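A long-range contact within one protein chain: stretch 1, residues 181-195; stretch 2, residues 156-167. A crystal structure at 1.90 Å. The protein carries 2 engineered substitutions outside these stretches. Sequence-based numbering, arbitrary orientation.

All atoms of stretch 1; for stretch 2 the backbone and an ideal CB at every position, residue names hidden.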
# COMPACT_ATOMS: atom_id res chain seq x y z
N GLY A 181 -7.04 4.61 -6.50
CA GLY A 181 -8.05 5.44 -7.16
C GLY A 181 -8.57 6.46 -6.16
O GLY A 181 -9.13 6.09 -5.14
N TYR A 182 -8.37 7.74 -6.46
CA TYR A 182 -8.52 8.79 -5.44
C TYR A 182 -9.94 9.35 -5.28
O TYR A 182 -10.26 9.92 -4.24
CB TYR A 182 -7.52 9.93 -5.68
CG TYR A 182 -7.97 10.95 -6.70
CD1 TYR A 182 -7.73 10.76 -8.06
CD2 TYR A 182 -8.63 12.12 -6.31
CE1 TYR A 182 -8.15 11.69 -9.01
CE2 TYR A 182 -9.05 13.06 -7.25
CZ TYR A 182 -8.80 12.83 -8.59
OH TYR A 182 -9.21 13.76 -9.53
N SER A 183 -10.75 9.20 -6.32
CA SER A 183 -12.14 9.66 -6.32
C SER A 183 -12.94 8.92 -7.38
O SER A 183 -12.38 8.22 -8.23
CB SER A 183 -12.22 11.17 -6.56
OG SER A 183 -12.11 11.47 -7.94
N ASP A 184 -14.26 9.07 -7.33
CA ASP A 184 -15.15 8.43 -8.29
C ASP A 184 -15.02 9.00 -9.71
O ASP A 184 -15.57 8.44 -10.66
CB ASP A 184 -16.61 8.49 -7.81
CG ASP A 184 -16.84 7.66 -6.55
OD1 ASP A 184 -17.94 7.79 -5.96
OD2 ASP A 184 -15.95 6.88 -6.14
N SER A 185 -14.28 10.10 -9.84
CA SER A 185 -14.00 10.70 -11.15
C SER A 185 -12.63 10.26 -11.72
O SER A 185 -12.27 10.63 -12.83
CB SER A 185 -14.09 12.22 -11.08
OG SER A 185 -13.01 12.76 -10.32
N ASP A 186 -11.90 9.45 -10.94
CA ASP A 186 -10.58 8.95 -11.34
C ASP A 186 -10.70 7.79 -12.33
O ASP A 186 -10.25 6.67 -12.06
CB ASP A 186 -9.77 8.55 -10.10
CG ASP A 186 -8.29 8.31 -10.39
OD1 ASP A 186 -7.83 8.59 -11.52
OD2 ASP A 186 -7.58 7.83 -9.48
N THR A 187 -11.30 8.06 -13.49
CA THR A 187 -11.59 7.04 -14.50
C THR A 187 -10.34 6.44 -15.16
O THR A 187 -10.39 5.33 -15.68
CB THR A 187 -12.54 7.57 -15.59
OG1 THR A 187 -11.96 8.72 -16.21
CG2 THR A 187 -13.89 7.93 -14.99
N LYS A 188 -9.23 7.18 -15.14
CA LYS A 188 -7.94 6.67 -15.62
C LYS A 188 -7.48 5.45 -14.82
O LYS A 188 -6.64 4.67 -15.29
CB LYS A 188 -6.86 7.76 -15.56
CG LYS A 188 -6.87 8.74 -16.72
CD LYS A 188 -5.45 9.20 -17.07
CE LYS A 188 -4.77 9.89 -15.89
NZ LYS A 188 -3.28 9.91 -16.00
N ASN A 189 -8.02 5.30 -13.61
CA ASN A 189 -7.65 4.18 -12.74
C ASN A 189 -8.24 2.83 -13.18
O ASN A 189 -8.03 1.81 -12.52
CB ASN A 189 -8.02 4.47 -11.29
CG ASN A 189 -7.00 3.93 -10.31
OD1 ASN A 189 -7.32 3.09 -9.47
ND2 ASN A 189 -5.76 4.39 -10.44
N SER A 190 -8.97 2.83 -14.30
CA SER A 190 -9.45 1.60 -14.91
C SER A 190 -8.27 0.76 -15.42
O SER A 190 -8.40 -0.45 -15.62
CB SER A 190 -10.42 1.90 -16.05
OG SER A 190 -9.77 2.58 -17.11
N ALA A 191 -7.14 1.42 -15.62
CA ALA A 191 -5.90 0.78 -16.08
C ALA A 191 -5.13 0.09 -14.96
O ALA A 191 -4.22 -0.70 -15.23
CB ALA A 191 -5.02 1.80 -16.79
N ALA A 192 -5.49 0.39 -13.71
CA ALA A 192 -4.80 -0.18 -12.55
C ALA A 192 -4.83 -1.71 -12.53
O ALA A 192 -5.88 -2.33 -12.71
CB ALA A 192 -5.38 0.38 -11.25
N ARG A 193 -3.65 -2.29 -12.34
CA ARG A 193 -3.49 -3.73 -12.21
C ARG A 193 -2.55 -3.94 -11.03
O ARG A 193 -1.35 -3.69 -11.14
CB ARG A 193 -2.89 -4.34 -13.49
CG ARG A 193 -3.71 -4.13 -14.77
CD ARG A 193 -5.01 -4.93 -14.74
NE ARG A 193 -5.74 -4.83 -16.01
CZ ARG A 193 -6.64 -3.89 -16.29
NH1 ARG A 193 -6.94 -2.96 -15.40
NH2 ARG A 193 -7.25 -3.90 -17.47
N THR A 194 -3.10 -4.38 -9.90
CA THR A 194 -2.36 -4.42 -8.65
C THR A 194 -2.46 -5.77 -7.95
O THR A 194 -3.56 -6.32 -7.79
CB THR A 194 -2.86 -3.32 -7.68
OG1 THR A 194 -3.14 -2.12 -8.41
CG2 THR A 194 -1.82 -3.03 -6.60
N THR A 195 -1.32 -6.29 -7.52
CA THR A 195 -1.29 -7.48 -6.69
C THR A 195 -0.88 -7.09 -5.27
O THR A 195 0.21 -6.55 -5.06
CB THR A 195 -0.33 -8.54 -7.25
OG1 THR A 195 -0.62 -8.79 -8.63
CG2 THR A 195 -0.45 -9.84 -6.46
N UNK A 156 -0.37 4.12 -1.26
CA UNK A 156 -1.41 4.66 -2.14
C UNK A 156 -1.00 4.71 -3.60
O UNK A 156 0.18 4.89 -3.93
CB UNK A 156 -1.80 6.07 -1.68
N UNK A 157 -1.99 4.57 -4.48
CA UNK A 157 -1.82 4.87 -5.90
C UNK A 157 -3.09 5.46 -6.51
O UNK A 157 -4.21 5.17 -6.05
CB UNK A 157 -1.42 3.61 -6.66
N UNK A 158 -2.92 6.31 -7.52
CA UNK A 158 -4.05 6.99 -8.14
C UNK A 158 -3.74 7.42 -9.57
O UNK A 158 -2.58 7.43 -9.99
CB UNK A 158 -4.45 8.21 -7.31
N UNK A 159 -4.79 7.76 -10.31
CA UNK A 159 -4.67 8.35 -11.64
C UNK A 159 -3.96 7.46 -12.67
O UNK A 159 -3.23 7.94 -13.54
CB UNK A 159 -3.92 9.68 -11.53
N UNK A 160 -4.19 6.15 -12.57
CA UNK A 160 -3.79 5.22 -13.62
C UNK A 160 -2.45 4.53 -13.47
O UNK A 160 -1.92 4.01 -14.45
CB UNK A 160 -3.78 5.97 -14.95
N UNK A 161 -1.89 4.54 -12.27
CA UNK A 161 -0.71 3.73 -11.97
C UNK A 161 -1.09 2.27 -12.24
O UNK A 161 -2.14 1.80 -11.81
CB UNK A 161 -0.24 3.93 -10.53
N UNK A 162 -0.24 1.57 -12.98
CA UNK A 162 -0.55 0.19 -13.37
C UNK A 162 0.62 -0.77 -13.25
O UNK A 162 1.78 -0.35 -13.31
CB UNK A 162 -1.06 0.17 -14.81
N UNK A 163 0.30 -2.05 -13.06
CA UNK A 163 1.28 -3.13 -12.94
C UNK A 163 2.22 -2.97 -11.75
O UNK A 163 3.41 -2.65 -11.88
CB UNK A 163 2.11 -3.22 -14.23
N UNK A 164 1.64 -3.21 -10.58
CA UNK A 164 2.28 -2.97 -9.29
C UNK A 164 2.10 -4.19 -8.40
O UNK A 164 1.03 -4.79 -8.36
CB UNK A 164 1.71 -1.72 -8.62
N UNK A 165 3.17 -4.56 -7.69
CA UNK A 165 3.09 -5.54 -6.62
C UNK A 165 3.35 -4.87 -5.28
O UNK A 165 4.37 -4.20 -5.09
CB UNK A 165 4.08 -6.68 -6.85
N UNK A 166 2.40 -5.05 -4.37
CA UNK A 166 2.49 -4.56 -3.00
C UNK A 166 2.58 -5.82 -2.13
O UNK A 166 1.56 -6.46 -1.87
CB UNK A 166 1.30 -3.67 -2.62
N UNK A 167 3.79 -6.18 -1.71
CA UNK A 167 4.02 -7.47 -1.06
C UNK A 167 4.84 -7.40 0.23
O UNK A 167 5.75 -6.58 0.35
CB UNK A 167 4.72 -8.41 -2.04

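At position 156 stretch 1 sets no limit. The residue is Asp 156, which makes no contact here.

At 157 the carbonyl O accepts a hydrogen bond from Gly 181 N (2.9 Å), whatever the side chain. CA-to-CB points sideways, so only a long side chain would reach stretch 1. The residue is Met 157. Met 157 SD comes within 3.7 Å of Thr 194 OG1.

At 158 the ideal CB lies 3.8 Å from Asp 186 OD2 and 3.9 Å from Tyr 182 CB. A long side chain with an aliphatic start would suit. The residue is Lys 158. Lys 158 CD packs 3.8 Å from Tyr 182 CB, and NZ does not reach Asp 186.

Position 159 has phi/psi of 61/36, a left-handed conformation that favors Gly, Asn or Asp but admits others. The backbone N gives a hydrogen bond to Asp 186 OD2 (2.9 Å), which also accepts from Tyr 182 N (3.1 Å). The carbonyl O accepts from Lys 188 NZ (3.2 Å). The residue is Lys 159. Lys 159 CG lies 3.8 Å from Tyr 182 CE1.

At 160, phi/psi of 94/17 calls for glycine. An ideal CB would also sit tightly against Lys 188 O, at 3.2 Å. The residue is Gly 160.

At 161 CA-to-CB points away, and many residues would fit. The residue is Val 161. Val 161 O meets Ala 192 CA at 3.4 Å and accepts from a water, which in turn accepts from Arg 193 N.

At 162 the ideal CB is 3.3 Å from Ala 191 O. Several side chains would do if they lead away from that oxygen. The residue is His 162, whose end leads away.

Position 163 has phi/psi of 61/73, and CA-to-CB points away. A flat side chain could still lie beside Arg 193. The residue is His 163, whose ring face receives Arg 193 CB, 4.2 Å from the centroid. His 163 ND1 and His 162 ND1 are hydrogen-bonded at 2.9 Å; either could be the donor.

Positions 164 and 165 pair in parallel with Thr 194 and Thr 195. Beta-branched residues suit both. Val 164 shares a face with Thr 194; Val 164 N donates to Arg 193 O (3.1 Å), and Val 164 O accepts from Thr 195 N (2.9 Å). Thr 165 lies on the face of Thr 195, with Thr 165 OG1 4.1 Å from Thr 195 CB.

At 166 Thr 194 CG2 offers a nonpolar neighbor, so Val, Ile or Leu would suit. The residue is Val 166. Val 166 CG2 lies 4.2 Å from Thr 194 CG2, and Val 166 N donates to Thr 195 O (2.7 Å).

Position 167 is unconstrained. The residue is Ser 167.

Stretch 2 (156-167) DMKKGVHHVTVS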
# COMPACT_ATOMS: atom_id res chain seq x y z
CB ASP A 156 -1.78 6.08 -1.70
CG ASP A 156 -2.46 6.12 -0.35
OD1 ASP A 156 -2.86 5.06 0.17
OD2 ASP A 156 -2.62 7.24 0.18
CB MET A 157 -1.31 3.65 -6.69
CG MET A 157 -2.25 2.46 -6.77
SD MET A 157 -1.39 0.93 -7.23
CE MET A 157 -0.67 0.46 -5.67
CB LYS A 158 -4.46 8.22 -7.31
CG LYS A 158 -3.38 9.29 -7.19
CD LYS A 158 -3.88 10.50 -6.43
CE LYS A 158 -2.72 11.40 -6.02
NZ LYS A 158 -3.14 12.37 -4.96
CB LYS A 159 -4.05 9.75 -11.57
CG LYS A 159 -4.90 10.77 -10.80
CD LYS A 159 -4.27 12.16 -10.77
CE LYS A 159 -3.24 12.28 -9.65
NZ LYS A 159 -2.32 13.45 -9.83
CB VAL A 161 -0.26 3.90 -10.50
CG1 VAL A 161 0.94 3.00 -10.19
CG2 VAL A 161 0.09 5.36 -10.21
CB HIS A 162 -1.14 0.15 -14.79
CG HIS A 162 -0.21 0.66 -15.85
ND1 HIS A 162 0.56 -0.18 -16.63
CD2 HIS A 162 0.06 1.91 -16.27
CE1 HIS A 162 1.27 0.54 -17.48
NE2 HIS A 162 0.98 1.81 -17.29
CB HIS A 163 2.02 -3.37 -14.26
CG HIS A 163 1.12 -3.90 -15.34
ND1 HIS A 163 0.47 -3.09 -16.24
CD2 HIS A 163 0.73 -5.17 -15.62
CE1 HIS A 163 -0.26 -3.83 -17.05
NE2 HIS A 163 -0.12 -5.10 -16.69
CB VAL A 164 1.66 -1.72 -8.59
CG1 VAL A 164 2.24 -1.51 -7.19
CG2 VAL A 164 1.88 -0.47 -9.44
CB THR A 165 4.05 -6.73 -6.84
OG1 THR A 165 3.56 -7.55 -7.90
CG2 THR A 165 4.15 -7.59 -5.58
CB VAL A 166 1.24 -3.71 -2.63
CG1 VAL A 166 1.28 -3.26 -1.18
CG2 VAL A 166 1.10 -2.51 -3.57
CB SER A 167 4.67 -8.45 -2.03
OG SER A 167 5.89 -7.93 -2.54
O HOH W 1 -1.80 -0.81 -10.52
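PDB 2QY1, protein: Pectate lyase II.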